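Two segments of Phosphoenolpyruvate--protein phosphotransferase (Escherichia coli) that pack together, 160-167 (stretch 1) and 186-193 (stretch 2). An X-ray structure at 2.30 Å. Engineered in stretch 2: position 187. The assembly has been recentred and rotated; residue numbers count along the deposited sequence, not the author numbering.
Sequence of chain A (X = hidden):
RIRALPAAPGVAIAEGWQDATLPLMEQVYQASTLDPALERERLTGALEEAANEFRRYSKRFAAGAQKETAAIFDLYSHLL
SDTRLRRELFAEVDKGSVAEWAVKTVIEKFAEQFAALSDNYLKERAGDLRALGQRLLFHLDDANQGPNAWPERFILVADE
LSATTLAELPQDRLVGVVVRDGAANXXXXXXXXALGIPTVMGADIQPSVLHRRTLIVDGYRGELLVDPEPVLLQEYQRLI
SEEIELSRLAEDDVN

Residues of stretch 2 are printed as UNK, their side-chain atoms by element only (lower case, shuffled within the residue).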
# COMPACT_ATOMS: atom_id res chain seq x y z
N GLU A 160 -3.86 -10.64 -5.32
CA GLU A 160 -3.02 -9.79 -6.15
C GLU A 160 -2.41 -8.69 -5.29
O GLU A 160 -2.98 -8.31 -4.26
CB GLU A 160 -3.81 -9.17 -7.31
CG GLU A 160 -4.45 -10.17 -8.26
CD GLU A 160 -3.57 -10.48 -9.46
OE1 GLU A 160 -2.41 -10.03 -9.49
OE2 GLU A 160 -4.05 -11.17 -10.38
N LEU A 161 -1.26 -8.18 -5.72
CA LEU A 161 -0.57 -7.11 -5.01
C LEU A 161 -0.17 -6.04 -6.01
O LEU A 161 0.55 -6.32 -6.98
CB LEU A 161 0.67 -7.65 -4.28
CG LEU A 161 1.38 -6.66 -3.36
CD1 LEU A 161 0.45 -6.15 -2.27
CD2 LEU A 161 2.63 -7.28 -2.75
N SER A 162 -0.63 -4.81 -5.77
CA SER A 162 -0.31 -3.68 -6.62
C SER A 162 0.02 -2.48 -5.73
O SER A 162 -0.15 -2.52 -4.51
CB SER A 162 -1.45 -3.35 -7.58
OG SER A 162 -2.63 -3.00 -6.88
N ALA A 163 0.49 -1.41 -6.37
CA ALA A 163 0.86 -0.21 -5.63
C ALA A 163 -0.34 0.44 -4.95
O ALA A 163 -0.20 1.03 -3.87
CB ALA A 163 1.54 0.80 -6.56
N THR A 164 -1.52 0.33 -5.55
CA THR A 164 -2.71 0.93 -4.96
C THR A 164 -3.12 0.21 -3.68
O THR A 164 -3.68 0.84 -2.77
CB THR A 164 -3.87 0.91 -5.96
OG1 THR A 164 -4.16 -0.44 -6.33
CG2 THR A 164 -3.50 1.70 -7.20
N THR A 165 -2.85 -1.09 -3.58
CA THR A 165 -3.19 -1.82 -2.36
C THR A 165 -2.28 -1.42 -1.21
O THR A 165 -2.76 -1.17 -0.09
CB THR A 165 -3.09 -3.33 -2.61
OG1 THR A 165 -3.93 -3.70 -3.71
CG2 THR A 165 -3.50 -4.10 -1.37
N LEU A 166 -0.98 -1.33 -1.46
CA LEU A 166 -0.04 -0.95 -0.40
C LEU A 166 -0.25 0.49 0.04
O LEU A 166 0.09 0.84 1.18
CB LEU A 166 1.39 -1.17 -0.87
CG LEU A 166 1.81 -2.61 -1.19
CD1 LEU A 166 3.12 -2.63 -1.96
CD2 LEU A 166 1.92 -3.42 0.09
N ALA A 167 -0.81 1.33 -0.83
CA ALA A 167 -0.98 2.74 -0.52
C ALA A 167 -2.08 3.01 0.50
O ALA A 167 -2.13 4.11 1.05
CB ALA A 167 -1.26 3.52 -1.81
N UNK A 186 7.22 -7.60 -10.32
CA UNK A 186 6.23 -6.54 -10.50
C UNK A 186 6.66 -5.29 -9.74
O UNK A 186 7.61 -5.29 -8.95
c UNK A 186 4.86 -7.01 -10.03
o UNK A 186 4.86 -7.26 -8.63
N UNK A 187 5.92 -4.20 -9.98
CA UNK A 187 6.21 -2.94 -9.30
C UNK A 187 5.97 -3.06 -7.80
O UNK A 187 6.71 -2.49 -6.99
c UNK A 187 5.37 -1.82 -9.89
c UNK A 187 4.61 0.58 -9.73
c UNK A 187 5.61 -0.45 -9.27
n UNK A 187 3.38 0.14 -10.00
o UNK A 187 4.92 1.77 -9.83
N UNK A 188 4.93 -3.81 -7.41
CA UNK A 188 4.65 -4.00 -5.99
C UNK A 188 5.74 -4.80 -5.30
O UNK A 188 6.10 -4.53 -4.15
c UNK A 188 3.29 -4.67 -5.81
N UNK A 189 6.29 -5.81 -6.00
CA UNK A 189 7.40 -6.58 -5.44
C UNK A 189 8.63 -5.71 -5.26
O UNK A 189 9.41 -5.90 -4.32
c UNK A 189 7.71 -7.77 -6.34
N UNK A 190 8.84 -4.74 -6.16
CA UNK A 190 9.97 -3.83 -6.02
C UNK A 190 9.78 -2.92 -4.81
O UNK A 190 10.75 -2.55 -4.14
c UNK A 190 11.23 -1.97 -7.16
c UNK A 190 10.76 -3.22 -9.79
c UNK A 190 10.15 -3.02 -7.32
c UNK A 190 10.49 -3.95 -8.49
N UNK A 191 8.53 -2.57 -4.49
CA UNK A 191 8.28 -1.66 -3.38
C UNK A 191 8.49 -2.35 -2.04
O UNK A 191 9.07 -1.76 -1.12
c UNK A 191 6.65 -0.17 -4.67
c UNK A 191 4.94 1.58 -3.33
s UNK A 191 4.97 0.49 -4.76
c UNK A 191 6.87 -1.08 -3.48
N UNK A 192 8.01 -3.59 -1.89
CA UNK A 192 8.14 -4.28 -0.61
C UNK A 192 9.60 -4.59 -0.31
O UNK A 192 10.02 -4.58 0.85
c UNK A 192 7.58 -6.45 -1.77
c UNK A 192 7.28 -5.55 -0.58
c UNK A 192 5.80 -5.19 -0.55
N UNK A 193 10.41 -4.86 -1.35
CA UNK A 193 11.84 -5.02 -1.13
C UNK A 193 12.48 -3.72 -0.68
O UNK A 193 13.36 -3.71 0.18
n UNK A 193 11.61 -7.10 -7.09
c UNK A 193 11.93 -7.65 -5.92
n UNK A 193 12.76 -7.02 -5.09
n UNK A 193 11.42 -8.82 -5.58
c UNK A 193 13.16 -7.54 -3.79
c UNK A 193 12.51 -5.55 -2.40
c UNK A 193 12.28 -7.03 -2.66
O HOH W 1 2.12 -8.61 -7.42

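Position 186 carries one carbon and then one oxygen, a short hydroxyl side chain that makes no direct contact with stretch 1. It sits right before a helix, and its oxygen accepts a weak capping bond from the backbone N of position 189 at 3.3 Å. This is Ser-186. A water donates both to Ser-186 OG (3.3 Å) and to Leu-161 O (2.8 Å), bridging the two stretches at this end.

Position 187 has three carbons in a row, the third carrying one oxygen and one nitrogen, so the side chain ends in an amide. Its CA-to-CB bond points sideways, but the extended chain brings its end near Ala-163. The residue is Gln-187, an engineered substitution for the natural His.

Position 188 has a single side-chain carbon, directed toward stretch 1. This CB lies 3.4 Å from Leu-161 O, 3.7 Å from Leu-161 CG and 3.8 Å from Ser-162 CA. A lone methyl identifies Ala-188, whose CA is 5.0 Å from the CA of Ser-162; the methyl already fills the space between the two backbones here.

Position 189 also has one carbon, but it points sideways and stays out of contact with stretch 1. It is Ala-189.

Position 190 has four carbons, forked at the first, with one arm two carbons long. This is Ile-190, out of reach of stretch 1.

Position 191 bears an unbranched chain of two carbons, a sulfur and a terminal carbon. The sulfur rests 3.9 Å from Ala-163 CB, and the CB lies 4.3 Å from Leu-166 CD1. The thioether marks Met-191, with chi angles m, t and p.

Position 192 has one carbon carrying two more, a beta-branched group facing stretch 1 and touching both leucines. It is Val-192: its CG1 is 4.0 Å from Leu-166 CD1 and 4.4 Å from Leu-161 CD2.

Position 193 has three carbons, a nitrogen, then a carbon carrying two more nitrogens. This guanidinium belongs to Arg-193, which is out of reach of stretch 1 and touches a crystal neighbour.

The contact is essentially apolar, burying 322 Å² with no direct hydrogen bond across it. Ala-188, Met-191 and Val-192, the latter two three and four residues beyond the first along the helix, present one face to Leu-161, Ala-163 and Leu-166. Leu-166 CD1 packs against Ala-188, Met-191 and Val-192 alike, while the bridging water joins the backbone of Leu-161 to the capping serine.

Stretch 2 186-193: SQAAIMVR
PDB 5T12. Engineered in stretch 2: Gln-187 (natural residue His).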